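Local coordinates for SAM-dependent methyltransferase (Pyrococcus horikoshii, PDB 1WZN), which probably transfers the methyl group of S-adenosylmethionine to an undetermined acceptor, and holds the spent cofactor S-adenosylhomocysteine in this crystal, at residues A[67-72]-A[95-100]; A[54-59]-A[88-93]; A[7-12]-A[73-78]. All coordinates share one frame; numbering follows the deposited sequence.

Interaction 1. Residues A[67-72]-A[95-100]; sequences VGLDLH and GDVLEI. With SAH (S-adenosyl-L-homocysteine), chain F.
Polar contacts dominate, and most converge on S-adenosylhomocysteine. The carboxylate of D70, its CG anti to the backbone N (chi1 -160°), grips the ribose with one oxygen for each hydroxyl: OD1 accepts from cofactor O2' at 2.7 Å and OD2 from its O3' at 2.6 Å. OD1 also takes the backbone N of H72 on its anti lone pair, an Asx turn that, with G51 N on OD2, helps fix the rotation of the carboxylate. From H72, ND1 donates an almost straight bond to the same O2' (2.8 Å), which lies in the plane of the imidazole. At the other end D96 OD1 receives adenine N6 at 2.9 Å. The backbone N of V97 donates to adenine N1 at 3.0 Å, completing the reading of the Watson-Crick edge. D96 OD1 is steadied by L98 N in a second Asx turn. An acidic residue at the end of the second strand, clasping both ribose hydroxyls, is a hallmark of the Rossmann-like class I methyltransferases; the loop after strand 91-94 supplies the partners of N6 and N1. Between the backbones, G95 N donates to D70 O at 2.9 Å, from above the carbonyl plane. Apolar packing lies behind: L69 CD1 rests on the backbone of G95, and its CD2 presses tightly against I100 CG2 (3.4 Å). L71 lays CB and CD2 against the adenine, with V97 CG1 and CG2 touching it.

Interaction 2. Residues A[54-59]-A[88-93]; sequences IPTLEL and LKIEFL. With SAH (S-adenosyl-L-homocysteine), chain F.
L57, on helix 54-61, swings its side chain down to the strand-side residues: with chi1 at -87° and chi2 at 66°, the branch CD1 reaches between I90 and F92. It meets I90 CD1 at 3.7 Å, the two side chains crossing nearly at a right angle, and comes to the edge of the phenyl ring, in its plane, 3.9 Å from F92 CZ. One residue earlier, T56 sets its methyl CG2 anti to the backbone N, which aims it tip to tip at F92 CE1 (3.9 Å). The same rotation (chi1 -42°) leaves OG1 beside the backbone N, hydrogen-bonded to D47 OD2. I90 CG1 and L88 CG are both anti to the carbonyl carbon, and both chains run on extended. I90 CD1 thereby arrives beside T56 O, and L88 CD1 comes 3.6 Å from L57 O. Within its own segment I90 CG2 lies 3.5 Å above one face of the F92 ring, near the rim. This apolar packing, without hydrogen bonds, of helix 54-61, which follows the first sheet strand (44-48), on strand 91-94, at the edge of the parallel part of the mixed sheet, and its lead-in is that of a Rossmann-like methyltransferase, with I54 and P55 bordering the cofactor's carboxylate.

Interaction 3. Residues A[7-12]-A[73-78]; sequences LLAEYY and EEMLRV. With SAH (S-adenosyl-L-homocysteine), chain F; SO4 (sulfate ion), chain D.
Residues 7-12 form a closely turned run leading into helix 12-15; 73-78 is the first part of helix 73-85. The backbones approach most closely at A9 and M75, whose CA atoms are 5.5 Å apart, with the CA atoms of E10 and V78 the next-nearest pair. Turns within the N-terminal run are closed by Y11 N to L8 O and Y12 N to A9 O. No direct hydrogen bond links the segments. The small A9 permits the close approach: its CB points at the helix and touches E74 O at 3.6 Å, with E74 CB and M75 SD beside it. M75, bent at chi2 and chi3 (-68° and -77°), folds so that CE lies over one face of the Y12 ring, 3.9 Å from the ring centroid and 14° off its normal, a CH-pi contact within a Met-aromatic pair. The tyrosine, CG anti to the backbone N, projects OH to 3.3 Å from the cofactor's SD. On the opposite flank E10, bent at chi2, brings its carboxylate alongside V78 CG2. A water bridges the segments, donating to both E10 OE2 and E74 O. R77 extends fully past E10, its NE and NH2 binding O3 of a sulfate, probably from the crystallisation liquor, to which R81 also donates. E10 OE2 stays 4.4 Å from R77 NE, well out of the guanidinium plane; its OE1 makes a salt bridge with R81 instead. The chemistry thus divides: the Y12 hydroxyl lies by the cofactor's sulfur, where in S-adenosylmethionine the sulfonium would sit, and the M75 methyl by ribose O3', so both could help shape that site. The outer side relies on water and charge, and the sulfate probably offsets the positive charge gathered around R77 and R81.

In the fold
Three contacts meet at one cofactor from different elements of the Rossmann-like core. Strands 65-70 and 91-94 are sheet neighbours and join interactions 1 and 2 through backbone bonds between G68 and both E91 and L93. Helix 73-85, carrying 73-78 of interaction 3, follows strand 65-70 and precedes strand 91-94; its L76 packs on D70 and on F92 and L93. Interaction 2 is buried and apolar; its touching residues make no contact with the cofactor, which only I54 and P55 reach. Interaction 1, partly buried, is the most polar toward the ligand, at ribose and adenine. Interaction 3 grades from a buried aromatic-sulfur patch to a charged, hydrated surface, and brings in the N-terminal region, which interactions 1 and 2 lack.

Interaction 1. Residues A[67-72]-A[95-100]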
loop_
_atom_site.group_PDB
_atom_site.type_symbol
_atom_site.label_atom_id
_atom_site.label_comp_id
_atom_site.label_asym_id
_atom_site.label_seq_id
_atom_site.Cartn_x
_atom_site.Cartn_y
_atom_site.Cartn_z
ATOM N N VAL A 67 -13.039 43.421 7.811
ATOM C CA VAL A 67 -14.393 43.207 7.311
ATOM C C VAL A 67 -14.393 41.749 6.842
ATOM O O VAL A 67 -13.559 41.370 6.025
ATOM C CB VAL A 67 -14.706 44.113 6.103
ATOM C CG1 VAL A 67 -16.064 43.744 5.505
ATOM C CG2 VAL A 67 -14.699 45.583 6.540
ATOM N N GLY A 68 -15.299 40.932 7.374
ATOM C CA GLY A 68 -15.349 39.533 6.969
ATOM C C GLY A 68 -16.602 39.265 6.162
ATOM O O GLY A 68 -17.676 39.736 6.521
ATOM N N LEU A 69 -16.468 38.519 5.069
ATOM C CA LEU A 69 -17.606 38.206 4.213
ATOM C C LEU A 69 -17.747 36.699 4.026
ATOM O O LEU A 69 -16.767 36.006 3.764
ATOM C CB LEU A 69 -17.421 38.859 2.836
ATOM C CG LEU A 69 -18.451 38.513 1.758
ATOM C CD1 LEU A 69 -19.748 39.264 2.016
ATOM C CD2 LEU A 69 -17.896 38.885 0.398
ATOM N N ASP A 70 -18.963 36.186 4.170
ATOM C CA ASP A 70 -19.178 34.763 3.957
ATOM C C ASP A 70 -20.562 34.515 3.384
ATOM O O ASP A 70 -21.515 35.248 3.659
ATOM C CB ASP A 70 -18.968 33.963 5.254
ATOM C CG ASP A 70 -18.698 32.484 4.988
ATOM O OD1 ASP A 70 -19.668 31.724 4.805
ATOM O OD2 ASP A 70 -17.512 32.087 4.937
ATOM N N LEU A 71 -20.656 33.482 2.559
ATOM C CA LEU A 71 -21.908 33.119 1.924
ATOM C C LEU A 71 -22.926 32.581 2.925
ATOM O O LEU A 71 -24.129 32.778 2.762
ATOM C CB LEU A 71 -21.647 32.054 0.848
ATOM C CG LEU A 71 -22.835 31.580 0.007
ATOM C CD1 LEU A 71 -23.419 32.756 -0.770
ATOM C CD2 LEU A 71 -22.366 30.491 -0.958
ATOM N N HIS A 72 -22.444 31.914 3.969
ATOM C CA HIS A 72 -23.343 31.311 4.939
ATOM C C HIS A 72 -23.487 31.992 6.293
ATOM O O HIS A 72 -22.525 32.134 7.050
ATOM C CB HIS A 72 -22.953 29.842 5.136
ATOM C CG HIS A 72 -23.051 29.029 3.883
ATOM N ND1 HIS A 72 -21.959 28.748 3.090
ATOM C CD2 HIS A 72 -24.122 28.486 3.258
ATOM C CE1 HIS A 72 -22.355 28.066 2.028
ATOM N NE2 HIS A 72 -23.662 27.894 2.106
ATOM N N GLY A 95 -22.706 37.300 1.936
ATOM C CA GLY A 95 -22.685 37.558 0.511
ATOM C C GLY A 95 -21.735 36.624 -0.206
ATOM O O GLY A 95 -20.927 35.934 0.421
ATOM N N ASP A 96 -21.839 36.613 -1.528
ATOM C CA ASP A 96 -21.004 35.786 -2.391
ATOM C C ASP A 96 -19.751 36.598 -2.729
ATOM O O ASP A 96 -19.856 37.768 -3.124
ATOM C CB ASP A 96 -21.786 35.478 -3.673
ATOM C CG ASP A 96 -21.113 34.440 -4.552
ATOM O OD1 ASP A 96 -19.870 34.334 -4.539
ATOM O OD2 ASP A 96 -21.843 33.738 -5.280
ATOM N N VAL A 97 -18.574 35.998 -2.573
ATOM C CA VAL A 97 -17.331 36.698 -2.884
ATOM C C VAL A 97 -17.264 37.105 -4.356
ATOM O O VAL A 97 -16.588 38.077 -4.702
ATOM C CB VAL A 97 -16.066 35.842 -2.576
ATOM C CG1 VAL A 97 -15.978 35.546 -1.084
ATOM C CG2 VAL A 97 -16.083 34.552 -3.385
ATOM N N LEU A 98 -17.960 36.370 -5.221
ATOM C CA LEU A 98 -17.943 36.684 -6.649
ATOM C C LEU A 98 -18.790 37.902 -6.985
ATOM O O LEU A 98 -18.795 38.369 -8.125
ATOM C CB LEU A 98 -18.430 35.485 -7.464
ATOM C CG LEU A 98 -17.605 34.205 -7.318
ATOM C CD1 LEU A 98 -18.225 33.100 -8.160
ATOM C CD2 LEU A 98 -16.165 34.459 -7.746
ATOM N N GLU A 99 -19.503 38.417 -5.993
ATOM C CA GLU A 99 -20.365 39.569 -6.206
ATOM C C GLU A 99 -19.951 40.807 -5.424
ATOM O O GLU A 99 -20.724 41.760 -5.325
ATOM C CB GLU A 99 -21.809 39.204 -5.854
ATOM C CG GLU A 99 -22.465 38.237 -6.830
ATOM C CD GLU A 99 -23.760 37.649 -6.291
ATOM O OE1 GLU A 99 -24.430 38.317 -5.476
ATOM O OE2 GLU A 99 -24.114 36.519 -6.694
ATOM N N ILE A 100 -18.747 40.809 -4.858
ATOM C CA ILE A 100 -18.325 41.983 -4.108
ATOM C C ILE A 100 -18.212 43.162 -5.065
ATOM O O ILE A 100 -17.968 42.981 -6.262
ATOM C CB ILE A 100 -16.968 41.778 -3.390
ATOM C CG1 ILE A 100 -15.861 41.472 -4.406
ATOM C CG2 ILE A 100 -17.098 40.668 -2.348
ATOM C CD1 ILE A 100 -14.474 41.376 -3.777
HETATM N N SAH F . -11.515 31.419 6.029
HETATM C CA SAH F . -12.096 30.475 7.076
HETATM C CB SAH F . -13.041 29.418 6.574
HETATM C CG SAH F . -12.589 28.362 5.578
HETATM S SD SAH F . -14.091 27.355 5.189
HETATM C C SAH F . -10.846 29.832 7.831
HETATM O O SAH F . -9.689 30.151 7.499
HETATM O OXT SAH F . -11.133 29.003 8.782
HETATM C "C5'" SAH F . -14.559 27.875 3.583
HETATM C "C4'" SAH F . -15.620 29.079 3.647
HETATM O "O4'" SAH F . -15.896 29.328 2.264
HETATM C "C3'" SAH F . -16.967 28.745 4.246
HETATM O "O3'" SAH F . -17.221 29.560 5.391
HETATM C "C2'" SAH F . -17.964 28.977 3.036
HETATM O "O2'" SAH F . -19.242 29.428 3.464
HETATM C "C1'" SAH F . -17.202 29.975 2.183
HETATM N N9 SAH F . -17.542 30.086 0.889
HETATM C C8 SAH F . -17.573 29.180 -0.163
HETATM N N7 SAH F . -17.960 29.660 -1.298
HETATM C C5 SAH F . -18.229 31.030 -1.025
HETATM C C6 SAH F . -18.686 32.091 -1.876
HETATM N N6 SAH F . -18.958 31.937 -3.179
HETATM N N1 SAH F . -18.832 33.312 -1.249
HETATM C C2 SAH F . -18.567 33.510 0.074
HETATM N N3 SAH F . -18.125 32.515 0.921
HETATM C C4 SAH F . -17.981 31.308 0.307
#

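Interaction 2. Residues A[54-59]-A[88-93]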
loop_
_atom_site.group_PDB
_atom_site.type_symbol
_atom_site.label_atom_id
_atom_site.label_comp_id
_atom_site.label_asym_id
_atom_site.label_seq_id
_atom_site.Cartn_x
_atom_site.Cartn_y
_atom_site.Cartn_z
ATOM N N ILE A 54 -11.792 32.385 12.167
ATOM C CA ILE A 54 -10.579 31.974 12.866
ATOM C C ILE A 54 -9.428 32.962 12.625
ATOM O O ILE A 54 -8.925 33.566 13.571
ATOM C CB ILE A 54 -10.197 30.521 12.472
ATOM C CG1 ILE A 54 -11.216 29.560 13.097
ATOM C CG2 ILE A 54 -8.792 30.181 12.958
ATOM C CD1 ILE A 54 -11.135 28.130 12.606
ATOM N N PRO A 55 -8.995 33.148 11.363
ATOM C CA PRO A 55 -7.902 34.113 11.188
ATOM C C PRO A 55 -8.397 35.567 11.274
ATOM O O PRO A 55 -7.628 36.479 11.579
ATOM C CB PRO A 55 -7.342 33.757 9.807
ATOM C CG PRO A 55 -8.556 33.249 9.077
ATOM C CD PRO A 55 -9.245 32.394 10.119
ATOM N N THR A 56 -9.686 35.768 11.004
ATOM C CA THR A 56 -10.312 37.092 11.045
ATOM C C THR A 56 -10.142 37.733 12.428
ATOM O O THR A 56 -9.714 38.880 12.549
ATOM C CB THR A 56 -11.829 36.990 10.745
ATOM O OG1 THR A 56 -12.042 36.063 9.670
ATOM C CG2 THR A 56 -12.391 38.350 10.341
ATOM N N LEU A 57 -10.500 36.987 13.466
ATOM C CA LEU A 57 -10.382 37.476 14.835
ATOM C C LEU A 57 -8.925 37.669 15.249
ATOM O O LEU A 57 -8.599 38.610 15.978
ATOM C CB LEU A 57 -11.094 36.523 15.803
ATOM C CG LEU A 57 -12.596 36.788 16.008
ATOM C CD1 LEU A 57 -13.360 36.522 14.716
ATOM C CD2 LEU A 57 -13.125 35.902 17.123
ATOM N N GLU A 58 -8.042 36.791 14.779
ATOM C CA GLU A 58 -6.626 36.917 15.116
ATOM C C GLU A 58 -6.085 38.236 14.546
ATOM O O GLU A 58 -5.336 38.958 15.216
ATOM C CB GLU A 58 -5.847 35.715 14.563
ATOM C CG GLU A 58 -4.348 35.719 14.856
ATOM C CD GLU A 58 -4.012 35.847 16.337
ATOM O OE1 GLU A 58 -4.768 35.321 17.180
ATOM O OE2 GLU A 58 -2.969 36.463 16.653
ATOM N N LEU A 59 -6.469 38.553 13.311
ATOM C CA LEU A 59 -6.047 39.804 12.681
ATOM C C LEU A 59 -6.638 40.991 13.451
ATOM O O LEU A 59 -5.956 41.988 13.694
ATOM C CB LEU A 59 -6.515 39.848 11.216
ATOM C CG LEU A 59 -5.645 39.068 10.216
ATOM C CD1 LEU A 59 -6.400 38.787 8.920
ATOM C CD2 LEU A 59 -4.388 39.889 9.937
ATOM N N LEU A 88 -13.920 42.107 20.201
ATOM C CA LEU A 88 -13.277 42.506 18.962
ATOM C C LEU A 88 -14.341 43.100 18.056
ATOM O O LEU A 88 -15.440 42.561 17.934
ATOM C CB LEU A 88 -12.607 41.295 18.302
ATOM C CG LEU A 88 -11.444 40.733 19.129
ATOM C CD1 LEU A 88 -10.938 39.422 18.528
ATOM C CD2 LEU A 88 -10.325 41.772 19.191
ATOM N N LYS A 89 -14.014 44.232 17.446
ATOM C CA LYS A 89 -14.943 44.914 16.562
ATOM C C LYS A 89 -14.629 44.556 15.114
ATOM O O LYS A 89 -13.624 44.999 14.554
ATOM C CB LYS A 89 -14.845 46.428 16.776
ATOM C CG LYS A 89 -15.211 46.870 18.190
ATOM C CD LYS A 89 -15.255 48.390 18.316
ATOM C CE LYS A 89 -15.706 48.807 19.714
ATOM N NZ LYS A 89 -15.787 50.287 19.869
ATOM N N ILE A 90 -15.488 43.732 14.527
ATOM C CA ILE A 90 -15.317 43.290 13.146
ATOM C C ILE A 90 -16.655 43.402 12.439
ATOM O O ILE A 90 -17.694 43.086 13.013
ATOM C CB ILE A 90 -14.871 41.802 13.073
ATOM C CG1 ILE A 90 -13.517 41.627 13.768
ATOM C CG2 ILE A 90 -14.806 41.345 11.613
ATOM C CD1 ILE A 90 -13.111 40.169 13.993
ATOM N N GLU A 91 -16.633 43.868 11.200
ATOM C CA GLU A 91 -17.857 43.977 10.429
ATOM C C GLU A 91 -18.013 42.683 9.626
ATOM O O GLU A 91 -17.252 42.431 8.688
ATOM C CB GLU A 91 -17.790 45.186 9.483
ATOM C CG GLU A 91 -18.924 45.241 8.464
ATOM C CD GLU A 91 -18.907 46.505 7.622
ATOM O OE1 GLU A 91 -17.808 47.033 7.344
ATOM O OE2 GLU A 91 -20.000 46.961 7.224
ATOM N N PHE A 92 -18.978 41.856 10.013
ATOM C CA PHE A 92 -19.235 40.602 9.309
ATOM C C PHE A 92 -20.420 40.795 8.363
ATOM O O PHE A 92 -21.476 41.293 8.764
ATOM C CB PHE A 92 -19.516 39.477 10.314
ATOM C CG PHE A 92 -18.277 38.947 10.984
ATOM C CD1 PHE A 92 -17.333 38.224 10.254
ATOM C CD2 PHE A 92 -18.039 39.183 12.335
ATOM C CE1 PHE A 92 -16.165 37.740 10.863
ATOM C CE2 PHE A 92 -16.883 38.708 12.952
ATOM C CZ PHE A 92 -15.942 37.984 12.217
ATOM N N LEU A 93 -20.230 40.402 7.107
ATOM C CA LEU A 93 -21.250 40.551 6.072
ATOM C C LEU A 93 -21.541 39.235 5.367
ATOM O O LEU A 93 -20.638 38.427 5.158
ATOM C CB LEU A 93 -20.767 41.541 5.009
ATOM C CG LEU A 93 -20.246 42.903 5.470
ATOM C CD1 LEU A 93 -19.535 43.607 4.317
ATOM C CD2 LEU A 93 -21.406 43.728 5.978
HETATM N N SAH F . -11.515 31.419 6.029
HETATM C CA SAH F . -12.096 30.475 7.076
HETATM C CB SAH F . -13.041 29.418 6.574
HETATM C CG SAH F . -12.589 28.362 5.578
HETATM S SD SAH F . -14.091 27.355 5.189
HETATM C C SAH F . -10.846 29.832 7.831
HETATM O O SAH F . -9.689 30.151 7.499
HETATM O OXT SAH F . -11.133 29.003 8.782
HETATM C "C5'" SAH F . -14.559 27.875 3.583
HETATM C "C4'" SAH F . -15.620 29.079 3.647
HETATM O "O4'" SAH F . -15.896 29.328 2.264
HETATM C "C3'" SAH F . -16.967 28.745 4.246
HETATM O "O3'" SAH F . -17.221 29.560 5.391
HETATM C "C2'" SAH F . -17.964 28.977 3.036
HETATM O "O2'" SAH F . -19.242 29.428 3.464
HETATM C "C1'" SAH F . -17.202 29.975 2.183
HETATM N N9 SAH F . -17.542 30.086 0.889
HETATM C C8 SAH F . -17.573 29.180 -0.163
HETATM N N7 SAH F . -17.960 29.660 -1.298
HETATM C C5 SAH F . -18.229 31.030 -1.025
HETATM C C6 SAH F . -18.686 32.091 -1.876
HETATM N N6 SAH F . -18.958 31.937 -3.179
HETATM N N1 SAH F . -18.832 33.312 -1.249
HETATM C C2 SAH F . -18.567 33.510 0.074
HETATM N N3 SAH F . -18.125 32.515 0.921
HETATM C C4 SAH F . -17.981 31.308 0.307
#

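Interaction 3. Residues A[7-12]-A[73-78]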
loop_
_atom_site.group_PDB
_atom_site.type_symbol
_atom_site.label_atom_id
_atom_site.label_comp_id
_atom_site.label_asym_id
_atom_site.label_seq_id
_atom_site.Cartn_x
_atom_site.Cartn_y
_atom_site.Cartn_z
ATOM N N LEU A 7 -25.370 22.940 8.296
ATOM C CA LEU A 7 -25.780 22.054 9.378
ATOM C C LEU A 7 -24.643 21.763 10.373
ATOM O O LEU A 7 -24.874 21.508 11.547
ATOM C CB LEU A 7 -26.347 20.763 8.779
ATOM C CG LEU A 7 -27.661 21.006 8.027
ATOM C CD1 LEU A 7 -27.766 20.194 6.736
ATOM C CD2 LEU A 7 -28.904 20.665 8.855
ATOM N N LEU A 8 -23.378 21.783 9.874
ATOM C CA LEU A 8 -22.241 21.463 10.755
ATOM C C LEU A 8 -21.506 22.725 11.217
ATOM O O LEU A 8 -20.460 22.682 11.854
ATOM C CB LEU A 8 -21.254 20.550 10.005
ATOM C CG LEU A 8 -21.762 19.112 9.853
ATOM C CD1 LEU A 8 -20.886 18.289 8.908
ATOM C CD2 LEU A 8 -21.792 18.349 11.182
ATOM N N ALA A 9 -22.031 23.910 10.923
ATOM C CA ALA A 9 -21.347 25.149 11.298
ATOM C C ALA A 9 -20.913 25.230 12.763
ATOM O O ALA A 9 -19.781 25.603 13.051
ATOM C CB ALA A 9 -22.218 26.363 10.940
ATOM N N GLU A 10 -21.808 24.891 13.686
ATOM C CA GLU A 10 -21.475 24.949 15.107
ATOM C C GLU A 10 -20.383 23.949 15.514
ATOM O O GLU A 10 -19.867 24.013 16.631
ATOM C CB GLU A 10 -22.726 24.710 15.968
ATOM C CG GLU A 10 -23.808 25.786 15.881
ATOM C CD GLU A 10 -23.331 27.163 16.329
ATOM O OE1 GLU A 10 -22.361 27.247 17.112
ATOM O OE2 GLU A 10 -23.941 28.163 15.902
ATOM N N TYR A 11 -20.027 23.035 14.612
ATOM C CA TYR A 11 -18.992 22.043 14.895
ATOM C C TYR A 11 -17.705 22.335 14.130
ATOM O O TYR A 11 -16.696 21.658 14.318
ATOM C CB TYR A 11 -19.479 20.635 14.523
ATOM C CG TYR A 11 -20.664 20.160 15.332
ATOM C CD1 TYR A 11 -20.502 19.675 16.631
ATOM C CD2 TYR A 11 -21.955 20.230 14.810
ATOM C CE1 TYR A 11 -21.603 19.272 17.392
ATOM C CE2 TYR A 11 -23.059 19.829 15.562
ATOM C CZ TYR A 11 -22.875 19.354 16.850
ATOM O OH TYR A 11 -23.968 18.965 17.586
ATOM N N TYR A 12 -17.738 23.345 13.266
ATOM C CA TYR A 12 -16.563 23.694 12.470
ATOM C C TYR A 12 -15.290 23.924 13.300
ATOM O O TYR A 12 -14.229 23.381 12.987
ATOM C CB TYR A 12 -16.848 24.946 11.626
ATOM C CG TYR A 12 -15.771 25.237 10.597
ATOM C CD1 TYR A 12 -15.784 24.610 9.344
ATOM C CD2 TYR A 12 -14.727 26.108 10.885
ATOM C CE1 TYR A 12 -14.778 24.850 8.412
ATOM C CE2 TYR A 12 -13.715 26.353 9.959
ATOM C CZ TYR A 12 -13.748 25.719 8.725
ATOM O OH TYR A 12 -12.738 25.943 7.824
ATOM N N GLU A 73 -24.719 32.389 6.587
ATOM C CA GLU A 73 -25.063 33.049 7.838
ATOM C C GLU A 73 -24.761 32.140 9.027
ATOM O O GLU A 73 -24.429 32.615 10.114
ATOM C CB GLU A 73 -26.552 33.409 7.825
ATOM C CG GLU A 73 -26.994 34.295 8.972
ATOM C CD GLU A 73 -26.203 35.586 9.031
ATOM O OE1 GLU A 73 -26.061 36.250 7.984
ATOM O OE2 GLU A 73 -25.724 35.933 10.128
ATOM N N GLU A 74 -24.875 30.828 8.825
ATOM C CA GLU A 74 -24.603 29.892 9.914
ATOM C C GLU A 74 -23.153 30.001 10.393
ATOM O O GLU A 74 -22.865 29.829 11.584
ATOM C CB GLU A 74 -24.906 28.452 9.478
ATOM C CG GLU A 74 -26.373 28.206 9.125
ATOM C CD GLU A 74 -26.661 28.359 7.642
ATOM O OE1 GLU A 74 -26.022 29.215 6.987
ATOM O OE2 GLU A 74 -27.535 27.627 7.130
ATOM N N MET A 75 -22.238 30.278 9.466
ATOM C CA MET A 75 -20.828 30.430 9.826
ATOM C C MET A 75 -20.609 31.787 10.493
ATOM O O MET A 75 -19.918 31.885 11.513
ATOM C CB MET A 75 -19.938 30.318 8.582
ATOM C CG MET A 75 -19.961 28.941 7.914
ATOM S SD MET A 75 -19.187 27.659 8.933
ATOM C CE MET A 75 -17.481 28.009 8.660
ATOM N N LEU A 76 -21.192 32.835 9.913
ATOM C CA LEU A 76 -21.067 34.186 10.460
ATOM C C LEU A 76 -21.619 34.260 11.885
ATOM O O LEU A 76 -21.123 35.025 12.718
ATOM C CB LEU A 76 -21.811 35.191 9.571
ATOM C CG LEU A 76 -21.335 35.344 8.122
ATOM C CD1 LEU A 76 -22.222 36.331 7.381
ATOM C CD2 LEU A 76 -19.886 35.812 8.108
ATOM N N ARG A 77 -22.651 33.468 12.162
ATOM C CA ARG A 77 -23.246 33.460 13.493
ATOM C C ARG A 77 -22.177 33.120 14.525
ATOM O O ARG A 77 -22.103 33.742 15.587
ATOM C CB ARG A 77 -24.385 32.439 13.559
ATOM C CG ARG A 77 -25.078 32.385 14.907
ATOM C CD ARG A 77 -26.244 31.407 14.903
ATOM N NE ARG A 77 -26.908 31.381 16.204
ATOM C CZ ARG A 77 -27.988 30.656 16.482
ATOM N NH1 ARG A 77 -28.537 29.889 15.545
ATOM N NH2 ARG A 77 -28.521 30.698 17.696
ATOM N N VAL A 78 -21.350 32.126 14.202
ATOM C CA VAL A 78 -20.268 31.694 15.079
ATOM C C VAL A 78 -19.202 32.776 15.184
ATOM O O VAL A 78 -18.718 33.084 16.270
ATOM C CB VAL A 78 -19.602 30.390 14.548
ATOM C CG1 VAL A 78 -18.453 29.968 15.471
ATOM C CG2 VAL A 78 -20.644 29.285 14.441
HETATM N N SAH F . -11.515 31.419 6.029
HETATM C CA SAH F . -12.096 30.475 7.076
HETATM C CB SAH F . -13.041 29.418 6.574
HETATM C CG SAH F . -12.589 28.362 5.578
HETATM S SD SAH F . -14.091 27.355 5.189
HETATM C C SAH F . -10.846 29.832 7.831
HETATM O O SAH F . -9.689 30.151 7.499
HETATM O OXT SAH F . -11.133 29.003 8.782
HETATM C "C5'" SAH F . -14.559 27.875 3.583
HETATM C "C4'" SAH F . -15.620 29.079 3.647
HETATM O "O4'" SAH F . -15.896 29.328 2.264
HETATM C "C3'" SAH F . -16.967 28.745 4.246
HETATM O "O3'" SAH F . -17.221 29.560 5.391
HETATM C "C2'" SAH F . -17.964 28.977 3.036
HETATM O "O2'" SAH F . -19.242 29.428 3.464
HETATM C "C1'" SAH F . -17.202 29.975 2.183
HETATM N N9 SAH F . -17.542 30.086 0.889
HETATM C C8 SAH F . -17.573 29.180 -0.163
HETATM N N7 SAH F . -17.960 29.660 -1.298
HETATM C C5 SAH F . -18.229 31.030 -1.025
HETATM C C6 SAH F . -18.686 32.091 -1.876
HETATM N N6 SAH F . -18.958 31.937 -3.179
HETATM N N1 SAH F . -18.832 33.312 -1.249
HETATM C C2 SAH F . -18.567 33.510 0.074
HETATM N N3 SAH F . -18.125 32.515 0.921
HETATM C C4 SAH F . -17.981 31.308 0.307
HETATM S S SO4 D . -25.706 33.330 19.282
HETATM O O1 SO4 D . -25.862 34.003 17.978
HETATM O O2 SO4 D . -24.383 33.647 19.856
HETATM O O3 SO4 D . -25.829 31.872 19.095
HETATM O O4 SO4 D . -26.763 33.803 20.199
HETATM O O HOH W 1 -24.595 28.534 13.267
#